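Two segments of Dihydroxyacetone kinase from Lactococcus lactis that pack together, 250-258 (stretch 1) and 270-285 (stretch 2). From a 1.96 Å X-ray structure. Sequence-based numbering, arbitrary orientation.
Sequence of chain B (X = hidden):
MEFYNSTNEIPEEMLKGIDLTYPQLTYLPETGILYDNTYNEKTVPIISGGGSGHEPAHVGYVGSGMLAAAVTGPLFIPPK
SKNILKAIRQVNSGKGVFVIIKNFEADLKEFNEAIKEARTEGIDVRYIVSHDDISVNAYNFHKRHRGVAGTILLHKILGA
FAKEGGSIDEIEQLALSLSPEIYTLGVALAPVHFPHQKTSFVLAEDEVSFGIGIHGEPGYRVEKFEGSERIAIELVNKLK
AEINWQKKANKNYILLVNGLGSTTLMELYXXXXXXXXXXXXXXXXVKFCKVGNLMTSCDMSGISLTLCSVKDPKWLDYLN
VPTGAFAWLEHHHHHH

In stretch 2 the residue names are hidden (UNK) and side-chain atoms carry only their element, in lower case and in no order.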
# COMPACT_ATOMS: atom_id res chain seq x y z
N ASN B 250 -20.82 6.30 24.57
CA ASN B 250 -20.09 6.79 23.41
C ASN B 250 -19.92 5.63 22.44
O ASN B 250 -19.18 4.68 22.71
CB ASN B 250 -18.72 7.32 23.83
CG ASN B 250 -17.88 7.82 22.67
OD1 ASN B 250 -18.29 7.76 21.50
ND2 ASN B 250 -16.70 8.32 22.98
N LYS B 251 -20.61 5.71 21.31
CA LYS B 251 -20.64 4.62 20.34
C LYS B 251 -19.67 4.87 19.19
O LYS B 251 -19.69 4.15 18.18
CB LYS B 251 -22.05 4.49 19.76
CG LYS B 251 -23.13 4.20 20.79
CD LYS B 251 -22.76 2.94 21.57
CE LYS B 251 -24.01 2.27 22.08
NZ LYS B 251 -23.99 2.15 23.55
N ASN B 252 -18.82 5.89 19.31
CA ASN B 252 -17.96 6.27 18.19
C ASN B 252 -16.60 5.58 18.25
O ASN B 252 -15.91 5.67 19.27
CB ASN B 252 -17.69 7.78 18.20
CG ASN B 252 -18.94 8.59 18.11
OD1 ASN B 252 -19.06 9.62 18.77
ND2 ASN B 252 -19.89 8.13 17.32
N TYR B 253 -16.22 4.93 17.14
CA TYR B 253 -15.00 4.14 17.05
C TYR B 253 -14.14 4.50 15.85
O TYR B 253 -14.62 4.96 14.82
CB TYR B 253 -15.27 2.63 17.13
CG TYR B 253 -15.65 2.21 18.55
CD1 TYR B 253 -16.97 2.32 18.98
CD2 TYR B 253 -14.70 1.74 19.45
CE1 TYR B 253 -17.32 1.97 20.28
CE2 TYR B 253 -15.05 1.40 20.76
CZ TYR B 253 -16.36 1.52 21.15
OH TYR B 253 -16.75 1.19 22.43
N ILE B 254 -12.85 4.25 16.02
CA ILE B 254 -11.88 4.20 14.94
C ILE B 254 -11.67 2.73 14.61
O ILE B 254 -11.56 1.91 15.52
CB ILE B 254 -10.57 4.76 15.49
CG1 ILE B 254 -10.76 6.26 15.80
CG2 ILE B 254 -9.38 4.42 14.59
CD1 ILE B 254 -9.96 6.72 17.02
N LEU B 255 -11.62 2.38 13.33
CA LEU B 255 -11.36 1.00 12.93
C LEU B 255 -10.15 0.90 12.01
O LEU B 255 -10.07 1.65 11.04
CB LEU B 255 -12.57 0.46 12.16
CG LEU B 255 -12.46 -0.93 11.51
CD1 LEU B 255 -12.52 -2.06 12.55
CD2 LEU B 255 -13.53 -1.15 10.45
N LEU B 256 -9.24 -0.03 12.27
CA LEU B 256 -8.24 -0.41 11.28
C LEU B 256 -8.50 -1.83 10.81
O LEU B 256 -8.76 -2.72 11.62
CB LEU B 256 -6.83 -0.40 11.89
CG LEU B 256 -6.41 0.85 12.65
CD1 LEU B 256 -5.00 0.64 13.21
CD2 LEU B 256 -6.45 2.09 11.78
N VAL B 257 -8.41 -2.04 9.50
CA VAL B 257 -8.50 -3.38 8.92
C VAL B 257 -7.13 -3.59 8.27
O VAL B 257 -6.78 -2.96 7.27
CB VAL B 257 -9.62 -3.47 7.88
CG1 VAL B 257 -9.69 -4.85 7.27
CG2 VAL B 257 -10.99 -3.12 8.52
N ASN B 258 -6.34 -4.48 8.86
CA ASN B 258 -4.91 -4.65 8.53
C ASN B 258 -4.68 -5.99 7.86
O ASN B 258 -5.05 -7.01 8.42
CB ASN B 258 -4.14 -4.64 9.86
CG ASN B 258 -2.66 -4.89 9.67
OD1 ASN B 258 -2.02 -4.23 8.86
ND2 ASN B 258 -2.10 -5.83 10.41
N UNK B 270 -13.44 -5.95 1.05
CA UNK B 270 -14.64 -6.78 1.20
C UNK B 270 -14.81 -7.14 2.68
O UNK B 270 -15.94 -7.11 3.19
o UNK B 270 -14.27 -7.82 -0.98
c UNK B 270 -14.49 -8.09 0.40
N UNK B 271 -13.72 -7.50 3.36
CA UNK B 271 -13.77 -7.84 4.79
C UNK B 271 -14.15 -6.61 5.62
O UNK B 271 -15.00 -6.70 6.52
c UNK B 271 -11.97 -8.62 7.78
c UNK B 271 -13.10 -10.39 6.65
c UNK B 271 -12.49 -9.13 6.61
c UNK B 271 -13.16 -11.11 7.82
c UNK B 271 -12.04 -9.35 8.99
c UNK B 271 -12.41 -8.36 5.30
c UNK B 271 -12.64 -10.61 9.00
N UNK B 272 -13.54 -5.46 5.30
CA UNK B 272 -13.91 -4.21 5.96
C UNK B 272 -15.41 -3.95 5.87
O UNK B 272 -16.02 -3.54 6.84
c UNK B 272 -13.42 -1.71 6.17
c UNK B 272 -13.21 -2.99 5.34
c UNK B 272 -14.37 -0.71 5.54
n UNK B 272 -15.20 -1.16 4.63
o UNK B 272 -14.37 0.47 5.90
N UNK B 273 -15.98 -4.16 4.69
CA UNK B 273 -17.43 -4.00 4.52
C UNK B 273 -18.23 -4.95 5.42
O UNK B 273 -19.18 -4.56 6.10
c UNK B 273 -17.83 -4.22 3.05
c UNK B 273 -19.97 -2.87 2.88
c UNK B 273 -21.36 -2.78 2.73
c UNK B 273 -20.10 -5.24 2.71
c UNK B 273 -21.48 -5.16 2.55
c UNK B 273 -19.33 -4.11 2.87
c UNK B 273 -22.09 -3.93 2.56
o UNK B 273 -23.45 -3.86 2.41
N UNK B 274 -17.85 -6.23 5.44
CA UNK B 274 -18.58 -7.18 6.29
C UNK B 274 -18.48 -6.76 7.76
O UNK B 274 -19.47 -6.82 8.50
o UNK B 274 -17.33 -9.99 4.42
o UNK B 274 -19.23 -8.92 4.14
c UNK B 274 -18.03 -8.61 6.18
c UNK B 274 -18.22 -9.21 4.81
N UNK B 275 -17.30 -6.35 8.18
CA UNK B 275 -17.10 -5.90 9.56
C UNK B 275 -17.87 -4.61 9.89
O UNK B 275 -18.48 -4.51 10.95
c UNK B 275 -14.89 -7.06 9.79
c UNK B 275 -15.60 -5.69 9.84
c UNK B 275 -15.40 -4.99 11.18
N UNK B 276 -17.85 -3.65 8.97
CA UNK B 276 -18.56 -2.40 9.17
C UNK B 276 -20.06 -2.66 9.28
O UNK B 276 -20.76 -2.05 10.08
c UNK B 276 -18.30 -1.46 7.99
c UNK B 276 -16.87 -0.92 7.97
c UNK B 276 -17.09 1.80 8.18
s UNK B 276 -16.71 0.38 9.20
N UNK B 277 -20.58 -3.57 8.47
CA UNK B 277 -22.01 -3.89 8.60
C UNK B 277 -22.32 -4.51 9.97
O UNK B 277 -23.36 -4.22 10.58
n UNK B 277 -26.97 -2.88 5.59
c UNK B 277 -22.47 -4.77 7.43
c UNK B 277 -24.23 -3.44 6.22
c UNK B 277 -26.08 -3.05 4.62
n UNK B 277 -24.80 -3.31 4.89
c UNK B 277 -22.74 -3.93 6.18
n UNK B 277 -26.48 -2.96 3.35
N UNK B 278 -21.42 -5.35 10.48
CA UNK B 278 -21.68 -5.96 11.79
C UNK B 278 -21.61 -4.89 12.88
O UNK B 278 -22.41 -4.86 13.81
c UNK B 278 -20.64 -7.05 12.09
c UNK B 278 -22.05 -9.06 11.39
c UNK B 278 -19.52 -9.21 11.48
c UNK B 278 -20.72 -8.32 11.23
N UNK B 279 -20.65 -3.98 12.78
CA UNK B 279 -20.51 -2.97 13.82
C UNK B 279 -21.69 -2.00 13.74
O UNK B 279 -22.14 -1.47 14.76
c UNK B 279 -16.66 -2.27 13.45
c UNK B 279 -17.93 -3.09 13.75
c UNK B 279 -19.18 -2.22 13.66
c UNK B 279 -17.83 -3.70 15.13
N UNK B 280 -22.21 -1.80 12.54
CA UNK B 280 -23.48 -1.08 12.38
C UNK B 280 -24.65 -1.76 13.09
O UNK B 280 -25.44 -1.11 13.78
c UNK B 280 -23.45 0.15 8.64
c UNK B 280 -23.08 0.11 10.13
o UNK B 280 -24.63 -0.09 8.29
c UNK B 280 -23.87 -0.94 10.91
o UNK B 280 -22.55 0.43 7.81
N UNK B 281 -24.78 -3.08 12.92
CA UNK B 281 -25.86 -3.80 13.58
C UNK B 281 -25.68 -3.67 15.09
O UNK B 281 -26.64 -3.71 15.83
c UNK B 281 -27.30 -5.18 11.22
c UNK B 281 -25.84 -5.29 13.21
c UNK B 281 -25.98 -7.24 11.70
c UNK B 281 -25.98 -5.71 11.75
N UNK B 282 -24.43 -3.51 15.52
CA UNK B 282 -24.12 -3.42 16.95
C UNK B 282 -24.32 -2.01 17.50
O UNK B 282 -24.17 -1.79 18.71
o UNK B 282 -23.45 -7.31 18.04
c UNK B 282 -22.99 -6.17 18.24
o UNK B 282 -22.96 -5.66 19.38
c UNK B 282 -22.67 -3.86 17.22
c UNK B 282 -22.43 -5.37 17.07
N UNK B 283 -24.67 -1.06 16.63
CA UNK B 283 -25.06 0.28 17.07
C UNK B 283 -23.87 1.24 17.13
O UNK B 283 -23.96 2.33 17.67
N UNK B 284 -22.75 0.82 16.56
CA UNK B 284 -21.54 1.64 16.57
C UNK B 284 -21.46 2.60 15.38
O UNK B 284 -22.05 2.33 14.33
c UNK B 284 -20.22 -0.33 17.69
c UNK B 284 -18.81 -0.85 17.69
c UNK B 284 -20.30 0.75 16.60
c UNK B 284 -20.59 0.26 19.05
N UNK B 285 -20.73 3.70 15.54
CA UNK B 285 -20.50 4.64 14.45
C UNK B 285 -19.00 4.68 14.26
O UNK B 285 -18.27 5.13 15.14
o UNK B 285 -22.40 6.02 15.08
c UNK B 285 -21.00 6.05 14.80

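Position 270 carries one carbon and then one oxygen, and it lies out of reach of stretch 1; this is Ser270, already in helical geometry. At 271 one carbon leads to a ring of six carbons without a heteroatom, and Val257 CG1 meets that ring at its edge, so the residue is Phe271. Its CB points toward the strand, and CD2 lies 4.4 Å from Val257 CG1, a fitting use of a flat apolar group in a buried place.

Position 272 has three carbons, the third bearing one oxygen and one nitrogen, and a carbon of the chain touches Val257 CG2: Gln272. Its aliphatic part does the packing, with CG 3.7 Å from Val257 CG2, so a polar residue can line an apolar contact. At 273 a six-carbon ring bears an oxygen, which identifies Tyr273, and at 274 two carbons, the second with two oxygens, give Asp274. Neither reaches the strand.

Position 275 shows three carbons, branched at the first, one of them near Leu255 CD2: Val275. Its CB points toward stretch 1, and the short side chain brings CG1 to 4.3 Å from Leu255 CD2. At 276 an unbranched chain of two carbons, a sulfur and a carbon, with the sulfur against Leu255 CD2, can only be Met276. Though its CB points sideways, the flexible chain carries SD to 3.7 Å from Leu255 CD2.

Position 277 has three carbons, a nitrogen, and a carbon holding two more nitrogens: Arg277. It is exposed and far from the strand, and its NE donates a hydrogen bond to Tyr273 OH (2.9 Å) one turn back. Four carbons forked at the second mark 278 as Leu278, which makes no contact with stretch 1. The same pattern at 279, here with a terminal carbon near Leu255 CD1, gives Leu279; its CB points toward the strand and CD1 lies 4.2 Å from Leu255 CD1.

Three carbons ending in two oxygens make 280 Glu280, exposed, as suits a charged group. Position 281, four carbons forked at the second, is Leu281, also exposed. At 282 three carbons and two terminal oxygens recur: Glu282, beyond the helix.

Position 283 has no side-chain atoms, and its backbone O lies 3.6 Å from Lys251 CB; it is Gly283. Its positive phi of 92° belongs to a Schellman motif; a CB here would be jammed against the preceding carbonyl oxygen. Four carbons forked at the second, one touching the Tyr253 ring, identify 284 as Leu284, whose CD1 packs 3.9 Å from Tyr253 CD1. At 285 one carbon and one oxygen, the carbon 3.5 Å from Asn252 ND2, give Ser285; its backbone N and O make the hydrogen bonds to the strand.

The contact has two parts. Along the helix, which runs roughly antiparallel to the strand, Leu255 and Val257 point toward Phe271, Val275 and Leu279, while Gln272 and Met276, whose CA-to-CB bonds point sideways, still make the closest side-chain approaches of the helix. After the Schellman turn the chain comes beside the strand as a parallel bridge: Ser285 N donates to Lys251 O (2.9 Å), and Tyr253 N donates to Ser285 O (2.9 Å). Apolar packing thus holds the helix against the strand, and backbone hydrogen bonds secure the segment that follows it.

Stretch 2 270-285: SFQYDVMRLLELEGLS
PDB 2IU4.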